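Local coordinates for probable M18-family aminopeptidase 1 (Thermotoga maritima, PDB 2GLF), which probably acts as a zinc-dependent aminopeptidase of the M18 family, removing residues from the N termini of peptides, at residues I93-K101 / F114-I122; I130-L138 / I146-P154. All blocks are in the same frame, centred on the assembly; numbering follows the deposited sequence.

How the contacts relate
Following the chain from its N terminus, contact 1 comes first: strand 97-108 leaves the loop after metal ligand His-92, turns, and returns as strand 111-119, so that 114-122 closes the hairpin against 93-101. Contact 2 opens only afterwards, where strand 132-139 turns back into strand 145-150 and 146-154 pairs with 130-138. The two hairpins are thus in series, neither enclosing nor crossing the other. Both belong to one six-stranded antiparallel sheet, in which strand 223-229 runs between them. They also touch directly, Phe-100 CZ lying 3.3 Å from Ile-134 CD1. Contact 1 leads toward the metal centre, whereas contact 2 forms an outer part of the sheet.

Contact 1. Residues I93-K101 / F114-I122; sequences IDSPRLDFK and FKTHYYGGI
Phe-100 and Phe-114 form an offset stack at the apolar end of this pairing, ring centroids 4.5 Å apart and planes inclined by 23°; CB of Phe-114 also lies over the Phe-100 face. Two flat, apolar rings suit this buried place. Further along, Leu-98 CD2 rests on Tyr-118 CB at 3.5 Å, and Ile-122 CG2 meets Pro-96 CB. Backbone hydrogen bonds join Arg-97 with Tyr-119 and Asp-99 with His-117, each in both directions, and a single bond runs from Lys-101 N to Lys-115 O.

Across the sheet from Leu-98, the guanidinium of Arg-97 lies almost parallel to the Tyr-119 ring, its CZ 3.5 Å from the ring centroid in a cation-pi stack. A chain bent at chi3 (139°) helps lay it there, and NH1 reaches Asp-99 OD1 at 2.7 Å in the guanidinium plane, a salt bridge that limits its rotation. The Tyr-119 OH donates to Asp-94 OD1, meeting the carboxylate on its anti side. A leucine in place of Tyr-119 would probably leave the arginine without its aromatic platform and Asp-94 without this hydroxyl donor. Asp-94 OD1 also accepts from Glu-279 N, linking the pair to a metal-ligand residue. Gly-120 has a positive phi (78°), at which a CB would crowd the preceding carbonyl and Pro-96.

Lys-101 and Lys-115 both form salt bridges with Glu-182, which probably offsets the closeness of their two charges, and Lys-101 also pairs with Asp-340 of the second subunit. Strand 223-229 flanks 97-101, strand 185-189 flanks 114-119, and helix 33-45 packs on Ile-93.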
ATOM      1  N   ILE A  93      18.906 -19.126  37.975  1.00  9.30           N
ATOM      2  CA  ILE A  93      20.257 -19.274  37.482  1.00  9.26           C
ATOM      3  C   ILE A  93      20.342 -19.698  36.024  1.00  9.42           C
ATOM      4  O   ILE A  93      21.425 -20.010  35.531  1.00  9.34           O
ATOM      5  CB  ILE A  93      21.063 -20.254  38.369  1.00  9.49           C
ATOM      6  CG1 ILE A  93      20.314 -21.575  38.520  1.00  9.49           C
ATOM      7  CG2 ILE A  93      21.300 -19.636  39.735  1.00  9.49           C
ATOM      8  CD1 ILE A  93      21.052 -22.586  39.361  1.00  9.58           C
ATOM      9  N   ASP A  94      19.212 -19.707  35.327  1.00  8.51           N
ATOM     10  CA  ASP A  94      19.237 -20.047  33.909  1.00 10.22           C
ATOM     11  C   ASP A  94      19.329 -18.718  33.150  1.00 11.43           C
ATOM     12  O   ASP A  94      18.841 -17.693  33.633  1.00 11.75           O
ATOM     13  CB  ASP A  94      17.971 -20.799  33.498  1.00 19.59           C
ATOM     14  CG  ASP A  94      16.716 -19.977  33.685  1.00 22.87           C
ATOM     15  OD1 ASP A  94      15.889 -19.941  32.748  1.00 25.20           O
ATOM     16  OD2 ASP A  94      16.555 -19.371  34.771  1.00 28.56           O
ATOM     17  N   SER A  95      19.961 -18.727  31.980  1.00 19.64           N
ATOM     18  CA  SER A  95      20.107 -17.511  31.182  1.00 20.36           C
ATOM     19  C   SER A  95      19.913 -17.780  29.701  1.00 20.08           C
ATOM     20  O   SER A  95      20.186 -18.881  29.226  1.00 19.98           O
ATOM     21  CB  SER A  95      21.495 -16.905  31.377  1.00 20.48           C
ATOM     22  OG  SER A  95      21.633 -16.344  32.663  1.00 23.20           O
ATOM     23  N   PRO A  96      19.426 -16.779  28.947  1.00 14.40           N
ATOM     24  CA  PRO A  96      19.245 -17.025  27.515  1.00 14.05           C
ATOM     25  C   PRO A  96      20.527 -17.640  26.941  1.00 13.80           C
ATOM     26  O   PRO A  96      21.644 -17.262  27.317  1.00 13.52           O
ATOM     27  CB  PRO A  96      18.936 -15.632  26.977  1.00 17.76           C
ATOM     28  CG  PRO A  96      18.092 -15.054  28.085  1.00 17.20           C
ATOM     29  CD  PRO A  96      18.873 -15.463  29.329  1.00 17.65           C
ATOM     30  N   ARG A  97      20.358 -18.604  26.045  1.00 21.20           N
ATOM     31  CA  ARG A  97      21.491 -19.296  25.444  1.00 20.87           C
ATOM     32  C   ARG A  97      21.044 -19.976  24.157  1.00 21.59           C
ATOM     33  O   ARG A  97      20.014 -19.628  23.575  1.00 21.15           O
ATOM     34  CB  ARG A  97      21.988 -20.365  26.414  1.00 18.56           C
ATOM     35  CG  ARG A  97      20.867 -21.303  26.881  1.00 19.39           C
ATOM     36  CD  ARG A  97      21.352 -22.285  27.928  1.00 20.03           C
ATOM     37  NE  ARG A  97      20.389 -22.486  29.014  1.00 19.12           N
ATOM     38  CZ  ARG A  97      19.357 -23.325  28.972  1.00 23.40           C
ATOM     39  NH1 ARG A  97      19.133 -24.065  27.893  1.00 21.86           N
ATOM     40  NH2 ARG A  97      18.545 -23.425  30.018  1.00 27.94           N
ATOM     41  N   LEU A  98      21.841 -20.947  23.724  1.00 22.85           N
ATOM     42  CA  LEU A  98      21.538 -21.743  22.543  1.00 23.10           C
ATOM     43  C   LEU A  98      21.749 -23.192  22.977  1.00 23.04           C
ATOM     44  O   LEU A  98      22.732 -23.498  23.650  1.00 23.21           O
ATOM     45  CB  LEU A  98      22.490 -21.416  21.389  1.00 11.28           C
ATOM     46  CG  LEU A  98      22.531 -20.003  20.803  1.00 11.10           C
ATOM     47  CD1 LEU A  98      23.601 -19.950  19.712  1.00 10.08           C
ATOM     48  CD2 LEU A  98      21.172 -19.618  20.239  1.00 10.08           C
ATOM     49  N   ASP A  99      20.821 -24.076  22.615  1.00 13.50           N
ATOM     50  CA  ASP A  99      20.936 -25.489  22.965  1.00 12.84           C
ATOM     51  C   ASP A  99      21.160 -26.331  21.720  1.00 12.84           C
ATOM     52  O   ASP A  99      20.500 -26.122  20.710  1.00 13.79           O
ATOM     53  CB  ASP A  99      19.661 -26.011  23.641  1.00 20.44           C
ATOM     54  CG  ASP A  99      19.417 -25.417  25.018  1.00 20.90           C
ATOM     55  OD1 ASP A  99      20.383 -24.965  25.675  1.00 19.05           O
ATOM     56  OD2 ASP A  99      18.240 -25.429  25.453  1.00 19.19           O
ATOM     57  N   PHE A 100      22.090 -27.275  21.792  1.00  6.96           N
ATOM     58  CA  PHE A 100      22.334 -28.185  20.679  1.00  6.76           C
ATOM     59  C   PHE A 100      21.022 -28.968  20.517  1.00  6.91           C
ATOM     60  O   PHE A 100      20.413 -29.360  21.512  1.00  5.23           O
ATOM     61  CB  PHE A 100      23.433 -29.192  21.048  1.00 12.72           C
ATOM     62  CG  PHE A 100      24.835 -28.764  20.694  1.00 12.14           C
ATOM     63  CD1 PHE A 100      25.179 -27.423  20.583  1.00 10.08           C
ATOM     64  CD2 PHE A 100      25.829 -29.725  20.518  1.00 10.57           C
ATOM     65  CE1 PHE A 100      26.490 -27.048  20.305  1.00 10.08           C
ATOM     66  CE2 PHE A 100      27.134 -29.360  20.243  1.00 10.08           C
ATOM     67  CZ  PHE A 100      27.466 -28.018  20.136  1.00 10.08           C
ATOM     68  N   LYS A 101      20.576 -29.194  19.286  1.00  5.86           N
ATOM     69  CA  LYS A 101      19.360 -29.979  19.084  1.00  5.86           C
ATOM     70  C   LYS A 101      19.706 -31.432  19.394  1.00  5.86           C
ATOM     71  O   LYS A 101      20.874 -31.768  19.562  1.00  5.86           O
ATOM     72  CB  LYS A 101      18.875 -29.880  17.639  1.00 11.15           C
ATOM     73  CG  LYS A 101      18.102 -28.620  17.318  1.00 11.02           C
ATOM     74  CD  LYS A 101      17.450 -28.728  15.953  1.00  9.57           C
ATOM     75  CE  LYS A 101      16.607 -27.506  15.644  1.00  9.57           C
ATOM     76  NZ  LYS A 101      16.104 -27.554  14.244  1.00  9.57           N
ATOM     77  N   PHE A 114      26.706 -27.697  13.852  1.00 14.99           N
ATOM     78  CA  PHE A 114      25.923 -28.044  15.034  1.00 15.03           C
ATOM     79  C   PHE A 114      24.677 -27.180  14.994  1.00 15.51           C
ATOM     80  O   PHE A 114      24.757 -25.957  15.149  1.00 16.72           O
ATOM     81  CB  PHE A 114      26.674 -27.741  16.336  1.00 10.15           C
ATOM     82  CG  PHE A 114      27.773 -28.702  16.644  1.00 10.15           C
ATOM     83  CD1 PHE A 114      29.073 -28.248  16.825  1.00 10.15           C
ATOM     84  CD2 PHE A 114      27.509 -30.057  16.773  1.00 10.15           C
ATOM     85  CE1 PHE A 114      30.096 -29.129  17.130  1.00 10.15           C
ATOM     86  CE2 PHE A 114      28.524 -30.951  17.080  1.00 10.15           C
ATOM     87  CZ  PHE A 114      29.824 -30.485  17.260  1.00 10.16           C
ATOM     88  N   LYS A 115      23.528 -27.803  14.772  1.00  9.91           N
ATOM     89  CA  LYS A 115      22.288 -27.050  14.754  1.00 10.80           C
ATOM     90  C   LYS A 115      21.881 -26.785  16.202  1.00 10.37           C
ATOM     91  O   LYS A 115      22.024 -27.643  17.069  1.00 11.00           O
ATOM     92  CB  LYS A 115      21.173 -27.836  14.055  1.00 18.64           C
ATOM     93  CG  LYS A 115      21.496 -28.316  12.658  1.00 19.23           C
ATOM     94  CD  LYS A 115      20.235 -28.775  11.941  1.00 20.39           C
ATOM     95  CE  LYS A 115      19.506 -27.607  11.266  1.00 26.32           C
ATOM     96  NZ  LYS A 115      19.112 -26.493  12.182  1.00 27.88           N
ATOM     97  N   THR A 116      21.386 -25.592  16.475  1.00 14.50           N
ATOM     98  CA  THR A 116      20.957 -25.296  17.821  1.00 14.50           C
ATOM     99  C   THR A 116      19.509 -24.872  17.778  1.00 14.37           C
ATOM    100  O   THR A 116      18.899 -24.795  16.715  1.00 14.51           O
ATOM    101  CB  THR A 116      21.757 -24.154  18.439  1.00 10.69           C
ATOM    102  OG1 THR A 116      21.383 -22.922  17.814  1.00 10.92           O
ATOM    103  CG2 THR A 116      23.239 -24.385  18.249  1.00 10.86           C
ATOM    104  N   HIS A 117      18.971 -24.607  18.959  1.00 13.30           N
ATOM    105  CA  HIS A 117      17.607 -24.150  19.132  1.00 12.20           C
ATOM    106  C   HIS A 117      17.781 -23.183  20.299  1.00 12.43           C
ATOM    107  O   HIS A 117      18.177 -23.589  21.387  1.00 13.17           O
ATOM    108  CB  HIS A 117      16.716 -25.323  19.512  1.00  7.37           C
ATOM    109  CG  HIS A 117      15.258 -25.003  19.497  1.00  7.57           C
ATOM    110  ND1 HIS A 117      14.729 -23.924  20.173  1.00  8.68           N
ATOM    111  CD2 HIS A 117      14.211 -25.632  18.913  1.00  7.37           C
ATOM    112  CE1 HIS A 117      13.418 -23.903  20.007  1.00  7.37           C
ATOM    113  NE2 HIS A 117      13.078 -24.930  19.247  1.00  8.73           N
ATOM    114  N   TYR A 118      17.518 -21.899  20.073  1.00  8.44           N
ATOM    115  CA  TYR A 118      17.709 -20.916  21.129  1.00  8.44           C
ATOM    116  C   TYR A 118      16.772 -21.060  22.317  1.00  8.44           C
ATOM    117  O   TYR A 118      15.629 -21.502  22.190  1.00  8.47           O
ATOM    118  CB  TYR A 118      17.646 -19.499  20.552  1.00  6.87           C
ATOM    119  CG  TYR A 118      16.282 -19.028  20.146  1.00  7.32           C
ATOM    120  CD1 TYR A 118      15.452 -18.365  21.053  1.00  8.69           C
ATOM    121  CD2 TYR A 118      15.822 -19.212  18.848  1.00  6.75           C
ATOM    122  CE1 TYR A 118      14.195 -17.893  20.668  1.00  7.54           C
ATOM    123  CE2 TYR A 118      14.572 -18.745  18.455  1.00  6.75           C
ATOM    124  CZ  TYR A 118      13.765 -18.087  19.369  1.00  6.75           C
ATOM    125  OH  TYR A 118      12.537 -17.621  18.974  1.00  6.88           O
ATOM    126  N   TYR A 119      17.293 -20.688  23.483  1.00 14.11           N
ATOM    127  CA  TYR A 119      16.571 -20.771  24.743  1.00 14.11           C
ATOM    128  C   TYR A 119      16.340 -19.380  25.319  1.00 15.21           C
ATOM    129  O   TYR A 119      17.283 -18.598  25.469  1.00 16.93           O
ATOM    130  CB  TYR A 119      17.389 -21.597  25.725  1.00 10.12           C
ATOM    131  CG  TYR A 119      16.848 -21.618  27.128  1.00 10.12           C
ATOM    132  CD1 TYR A 119      15.863 -22.522  27.503  1.00 10.12           C
ATOM    133  CD2 TYR A 119      17.334 -20.738  28.089  1.00 10.96           C
ATOM    134  CE1 TYR A 119      15.382 -22.552  28.799  1.00 10.12           C
ATOM    135  CE2 TYR A 119      16.857 -20.758  29.388  1.00 10.12           C
ATOM    136  CZ  TYR A 119      15.885 -21.670  29.739  1.00 10.12           C
ATOM    137  OH  TYR A 119      15.441 -21.717  31.040  1.00 12.62           O
ATOM    138  N   GLY A 120      15.094 -19.072  25.650  1.00 10.11           N
ATOM    139  CA  GLY A 120      14.801 -17.765  26.212  1.00 10.64           C
ATOM    140  C   GLY A 120      14.744 -16.627  25.202  1.00 10.93           C
ATOM    141  O   GLY A 120      14.776 -16.848  23.984  1.00 11.77           O
ATOM    142  N   GLY A 121      14.679 -15.401  25.716  1.00  9.91           N
ATOM    143  CA  GLY A 121      14.593 -14.234  24.862  1.00  8.29           C
ATOM    144  C   GLY A 121      15.879 -13.607  24.356  1.00  8.22           C
ATOM    145  O   GLY A 121      16.142 -12.441  24.632  1.00  8.41           O
ATOM    146  N   ILE A 122      16.679 -14.365  23.612  1.00 15.23           N
ATOM    147  CA  ILE A 122      17.920 -13.839  23.037  1.00 15.46           C
ATOM    148  C   ILE A 122      17.501 -12.889  21.912  1.00 15.77           C
ATOM    149  O   ILE A 122      16.396 -13.020  21.390  1.00 15.53           O
ATOM    150  CB  ILE A 122      18.770 -14.959  22.387  1.00  6.10           C
ATOM    151  CG1 ILE A 122      18.049 -15.498  21.143  1.00  5.97           C
ATOM    152  CG2 ILE A 122      19.013 -16.079  23.379  1.00  6.42           C
ATOM    153  CD1 ILE A 122      18.848 -16.483  20.326  1.00  6.05           C
TER

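Contact 2. Residues I130-L138 / I146-P154; sequences IPLEIHGVL and IEIHIGDKP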
ATOM      1  N   ILE A 130      30.592 -14.122  16.736  1.00 23.58           N
ATOM      2  CA  ILE A 130      31.005 -13.913  18.114  1.00 23.35           C
ATOM      3  C   ILE A 130      31.533 -15.251  18.625  1.00 23.73           C
ATOM      4  O   ILE A 130      30.913 -16.288  18.398  1.00 24.06           O
ATOM      5  CB  ILE A 130      29.782 -13.404  18.939  1.00 17.94           C
ATOM      6  CG1 ILE A 130      29.851 -11.881  19.027  1.00 20.41           C
ATOM      7  CG2 ILE A 130      29.710 -14.050  20.309  1.00 15.21           C
ATOM      8  CD1 ILE A 130      28.593 -11.232  19.593  1.00 25.64           C
ATOM      9  N   PRO A 131      32.705 -15.255  19.290  1.00 13.26           N
ATOM     10  CA  PRO A 131      33.253 -16.519  19.800  1.00 12.63           C
ATOM     11  C   PRO A 131      32.328 -17.182  20.821  1.00 12.78           C
ATOM     12  O   PRO A 131      31.825 -16.524  21.732  1.00 12.75           O
ATOM     13  CB  PRO A 131      34.602 -16.103  20.400  1.00  9.96           C
ATOM     14  CG  PRO A 131      34.373 -14.694  20.814  1.00  9.96           C
ATOM     15  CD  PRO A 131      33.578 -14.124  19.652  1.00  9.96           C
ATOM     16  N   LEU A 132      32.103 -18.484  20.657  1.00  9.56           N
ATOM     17  CA  LEU A 132      31.233 -19.231  21.558  1.00  9.56           C
ATOM     18  C   LEU A 132      31.954 -20.365  22.273  1.00  9.56           C
ATOM     19  O   LEU A 132      32.984 -20.847  21.817  1.00  9.56           O
ATOM     20  CB  LEU A 132      30.044 -19.847  20.799  1.00  6.14           C
ATOM     21  CG  LEU A 132      28.939 -19.082  20.060  1.00  6.14           C
ATOM     22  CD1 LEU A 132      28.603 -17.781  20.775  1.00  6.14           C
ATOM     23  CD2 LEU A 132      29.388 -18.829  18.651  1.00  6.14           C
ATOM     24  N   GLU A 133      31.374 -20.790  23.393  1.00 11.32           N
ATOM     25  CA  GLU A 133      31.875 -21.899  24.203  1.00 12.46           C
ATOM     26  C   GLU A 133      30.781 -22.969  24.291  1.00 13.06           C
ATOM     27  O   GLU A 133      29.596 -22.647  24.396  1.00 12.97           O
ATOM     28  CB  GLU A 133      32.191 -21.435  25.623  1.00 30.56           C
ATOM     29  CG  GLU A 133      33.358 -20.495  25.761  1.00 35.17           C
ATOM     30  CD  GLU A 133      33.601 -20.105  27.209  1.00 40.85           C
ATOM     31  OE1 GLU A 133      33.694 -21.015  28.060  1.00 42.57           O
ATOM     32  OE2 GLU A 133      33.701 -18.894  27.500  1.00 43.88           O
ATOM     33  N   ILE A 134      31.170 -24.236  24.242  1.00 10.71           N
ATOM     34  CA  ILE A 134      30.204 -25.328  24.368  1.00 11.66           C
ATOM     35  C   ILE A 134      30.249 -25.812  25.819  1.00 10.97           C
ATOM     36  O   ILE A 134      31.321 -25.934  26.396  1.00 10.43           O
ATOM     37  CB  ILE A 134      30.557 -26.511  23.449  1.00 25.34           C
ATOM     38  CG1 ILE A 134      30.138 -26.212  22.021  1.00 25.91           C
ATOM     39  CG2 ILE A 134      29.857 -27.760  23.909  1.00 26.85           C
ATOM     40  CD1 ILE A 134      30.535 -27.314  21.059  1.00 31.34           C
ATOM     41  N   HIS A 135      29.089 -26.084  26.405  1.00 28.63           N
ATOM     42  CA  HIS A 135      29.021 -26.554  27.789  1.00 28.61           C
ATOM     43  C   HIS A 135      27.832 -27.480  28.012  1.00 28.85           C
ATOM     44  O   HIS A 135      26.732 -27.214  27.531  1.00 28.80           O
ATOM     45  CB  HIS A 135      28.906 -25.372  28.750  1.00 13.78           C
ATOM     46  CG  HIS A 135      30.190 -24.634  28.963  1.00 13.43           C
ATOM     47  ND1 HIS A 135      31.292 -25.217  29.548  1.00 13.43           N
ATOM     48  CD2 HIS A 135      30.539 -23.354  28.697  1.00 13.76           C
ATOM     49  CE1 HIS A 135      32.267 -24.329  29.633  1.00 13.43           C
ATOM     50  NE2 HIS A 135      31.836 -23.190  29.123  1.00 14.07           N
ATOM     51  N   GLY A 136      28.043 -28.567  28.743  1.00 20.51           N
ATOM     52  CA  GLY A 136      26.937 -29.467  28.990  1.00 20.26           C
ATOM     53  C   GLY A 136      27.323 -30.859  29.440  1.00 20.60           C
ATOM     54  O   GLY A 136      28.335 -31.052  30.112  1.00 21.17           O
ATOM     55  N   VAL A 137      26.503 -31.835  29.063  1.00 22.32           N
ATOM     56  CA  VAL A 137      26.740 -33.216  29.442  1.00 22.26           C
ATOM     57  C   VAL A 137      26.053 -34.197  28.479  1.00 22.44           C
ATOM     58  O   VAL A 137      25.026 -33.877  27.884  1.00 21.79           O
ATOM     59  CB  VAL A 137      26.247 -33.452  30.888  1.00 16.24           C
ATOM     60  CG1 VAL A 137      24.791 -33.048  31.014  1.00 14.39           C
ATOM     61  CG2 VAL A 137      26.429 -34.906  31.264  1.00 18.53           C
ATOM     62  N   LEU A 138      26.640 -35.381  28.323  1.00 30.47           N
ATOM     63  CA  LEU A 138      26.099 -36.412  27.443  1.00 31.35           C
ATOM     64  C   LEU A 138      26.205 -37.762  28.156  1.00 31.46           C
ATOM     65  O   LEU A 138      27.182 -38.019  28.860  1.00 32.14           O
ATOM     66  CB  LEU A 138      26.902 -36.490  26.136  1.00 20.87           C
ATOM     67  CG  LEU A 138      27.223 -35.249  25.287  1.00 21.59           C
ATOM     68  CD1 LEU A 138      28.212 -35.648  24.195  1.00 19.56           C
ATOM     69  CD2 LEU A 138      25.956 -34.649  24.676  1.00 21.22           C
ATOM     70  N   ILE A 146      29.153 -38.027  30.739  1.00 25.39           N
ATOM     71  CA  ILE A 146      30.302 -37.353  30.140  1.00 24.50           C
ATOM     72  C   ILE A 146      30.140 -35.838  30.119  1.00 23.82           C
ATOM     73  O   ILE A 146      29.218 -35.310  29.509  1.00 23.71           O
ATOM     74  CB  ILE A 146      30.538 -37.848  28.693  1.00 31.91           C
ATOM     75  CG1 ILE A 146      30.876 -39.341  28.713  1.00 32.48           C
ATOM     76  CG2 ILE A 146      31.664 -37.057  28.038  1.00 31.67           C
ATOM     77  CD1 ILE A 146      31.226 -39.915  27.362  1.00 38.08           C
ATOM     78  N   GLU A 147      31.051 -35.144  30.789  1.00 15.01           N
ATOM     79  CA  GLU A 147      31.007 -33.690  30.845  1.00 15.81           C
ATOM     80  C   GLU A 147      31.687 -33.051  29.630  1.00 13.08           C
ATOM     81  O   GLU A 147      32.643 -33.597  29.074  1.00 13.01           O
ATOM     82  CB  GLU A 147      31.665 -33.198  32.139  1.00 53.25           C
ATOM     83  CG  GLU A 147      30.767 -32.308  32.978  1.00 57.04           C
ATOM     84  CD  GLU A 147      31.376 -31.952  34.320  1.00 58.92           C
ATOM     85  OE1 GLU A 147      32.450 -31.311  34.344  1.00 62.56           O
ATOM     86  OE2 GLU A 147      30.778 -32.316  35.354  1.00 67.29           O
ATOM     87  N   ILE A 148      31.182 -31.889  29.223  1.00 31.84           N
ATOM     88  CA  ILE A 148      31.724 -31.174  28.077  1.00 29.74           C
ATOM     89  C   ILE A 148      31.980 -29.699  28.383  1.00 28.16           C
ATOM     90  O   ILE A 148      31.083 -28.978  28.824  1.00 27.52           O
ATOM     91  CB  ILE A 148      30.767 -31.271  26.860  1.00 21.86           C
ATOM     92  CG1 ILE A 148      30.666 -32.724  26.396  1.00 21.58           C
ATOM     93  CG2 ILE A 148      31.283 -30.416  25.703  1.00 21.48           C
ATOM     94  CD1 ILE A 148      31.979 -33.298  25.942  1.00 19.40           C
ATOM     95  N   HIS A 149      33.217 -29.269  28.144  1.00 16.08           N
ATOM     96  CA  HIS A 149      33.625 -27.885  28.357  1.00 15.83           C
ATOM     97  C   HIS A 149      34.677 -27.512  27.325  1.00 16.06           C
ATOM     98  O   HIS A 149      35.872 -27.644  27.567  1.00 17.22           O
ATOM     99  CB  HIS A 149      34.186 -27.711  29.761  1.00 16.20           C
ATOM    100  CG  HIS A 149      33.211 -28.058  30.837  1.00 17.01           C
ATOM    101  ND1 HIS A 149      32.109 -27.281  31.123  1.00 17.44           N
ATOM    102  CD2 HIS A 149      33.150 -29.118  31.676  1.00 16.37           C
ATOM    103  CE1 HIS A 149      31.412 -27.846  32.091  1.00 16.05           C
ATOM    104  NE2 HIS A 149      32.023 -28.962  32.445  1.00 18.46           N
ATOM    105  N   ILE A 150      34.223 -27.057  26.166  1.00 12.16           N
ATOM    106  CA  ILE A 150      35.126 -26.670  25.097  1.00 12.16           C
ATOM    107  C   ILE A 150      34.987 -25.182  24.821  1.00 12.16           C
ATOM    108  O   ILE A 150      33.880 -24.686  24.647  1.00 12.16           O
ATOM    109  CB  ILE A 150      34.816 -27.442  23.825  1.00 12.20           C
ATOM    110  CG1 ILE A 150      34.667 -28.930  24.161  1.00 11.98           C
ATOM    111  CG2 ILE A 150      35.930 -27.233  22.814  1.00 11.98           C
ATOM    112  CD1 ILE A 150      34.330 -29.797  22.980  1.00 11.98           C
ATOM    113  N   GLY A 151      36.120 -24.481  24.781  1.00 19.01           N
ATOM    114  CA  GLY A 151      36.132 -23.044  24.550  1.00 20.97           C
ATOM    115  C   GLY A 151      36.399 -22.381  25.884  1.00 22.42           C
ATOM    116  O   GLY A 151      36.661 -21.178  25.982  1.00 22.87           O
ATOM    117  N   ASP A 152      36.333 -23.218  26.915  1.00 22.22           N
ATOM    118  CA  ASP A 152      36.534 -22.844  28.310  1.00 22.89           C
ATOM    119  C   ASP A 152      37.925 -22.256  28.579  1.00 23.03           C
ATOM    120  O   ASP A 152      38.067 -21.106  28.997  1.00 21.86           O
ATOM    121  CB  ASP A 152      36.335 -24.095  29.163  1.00 47.26           C
ATOM    122  CG  ASP A 152      35.681 -23.803  30.480  1.00 50.48           C
ATOM    123  OD1 ASP A 152      35.464 -24.762  31.251  1.00 55.88           O
ATOM    124  OD2 ASP A 152      35.378 -22.621  30.745  1.00 56.00           O
ATOM    125  N   LYS A 153      38.945 -23.073  28.332  1.00 20.50           N
ATOM    126  CA  LYS A 153      40.334 -22.704  28.556  1.00 22.18           C
ATOM    127  C   LYS A 153      40.970 -22.166  27.286  1.00 22.61           C
ATOM    128  O   LYS A 153      40.487 -22.415  26.188  1.00 23.04           O
ATOM    129  CB  LYS A 153      41.096 -23.933  29.045  1.00 34.70           C
ATOM    130  CG  LYS A 153      40.455 -24.600  30.254  1.00 36.93           C
ATOM    131  CD  LYS A 153      40.592 -26.117  30.208  1.00 37.09           C
ATOM    132  CE  LYS A 153      39.867 -26.724  28.998  1.00 39.90           C
ATOM    133  NZ  LYS A 153      38.398 -26.428  28.954  1.00 38.52           N
ATOM    134  N   PRO A 154      42.078 -21.429  27.417  1.00 43.69           N
ATOM    135  CA  PRO A 154      42.761 -20.864  26.251  1.00 44.23           C
ATOM    136  C   PRO A 154      43.428 -21.863  25.298  1.00 44.81           C
ATOM    137  O   PRO A 154      43.686 -21.535  24.144  1.00 46.29           O
ATOM    138  CB  PRO A 154      43.752 -19.893  26.881  1.00 21.81           C
ATOM    139  CG  PRO A 154      44.077 -20.549  28.176  1.00 20.03           C
ATOM    140  CD  PRO A 154      42.730 -21.003  28.664  1.00 20.74           C
TER
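His-135 and His-149 meet rim to rim, ND1 hydrogen-bonded to ND1 at 2.7 Å. Their planes stand 55° apart, with neither ring over the face of the other. Both first torsions place CG beside the backbone N and anti to the carbonyl carbon (chi1 -76° for His-135), turning the two imidazoles toward each other from a non-hydrogen-bonded pair. Each ring has a second hold: His-135 NE2 donates to Glu-133 OE1, and His-149 NE2 donates to Glu-147 OE1, both at 3.1 Å and both from above the carboxylate plane. Histidine suits these positions because its two nitrogens can bond in different directions. Glu-133 OE1 lies 3.6 Å from Asp-152 OD2, and a salt bridge from Lys-31 to Glu-133 probably eases that proximity.

On the opposite face, branched aliphatic side chains fill the apolar layer. Ile-134 and Ile-148 lie side by side, their CG2 methyls 3.5 Å apart, each anti to its own backbone N. Gly-136, opposite Ile-148, has a phi of 162°, where a CB would crowd the preceding carbonyl. Tyr-213 of helix 200-213 packs on Ile-146, Ile-148 and Ile-150.

Paired backbone bonds at Ile-134/Ile-150, Gly-136/Ile-148 and Leu-138/Ile-146 give the ladder of an antiparallel beta hairpin. Its strand 145-150 is outermost in the chain's six-stranded sheet, away from the metal site.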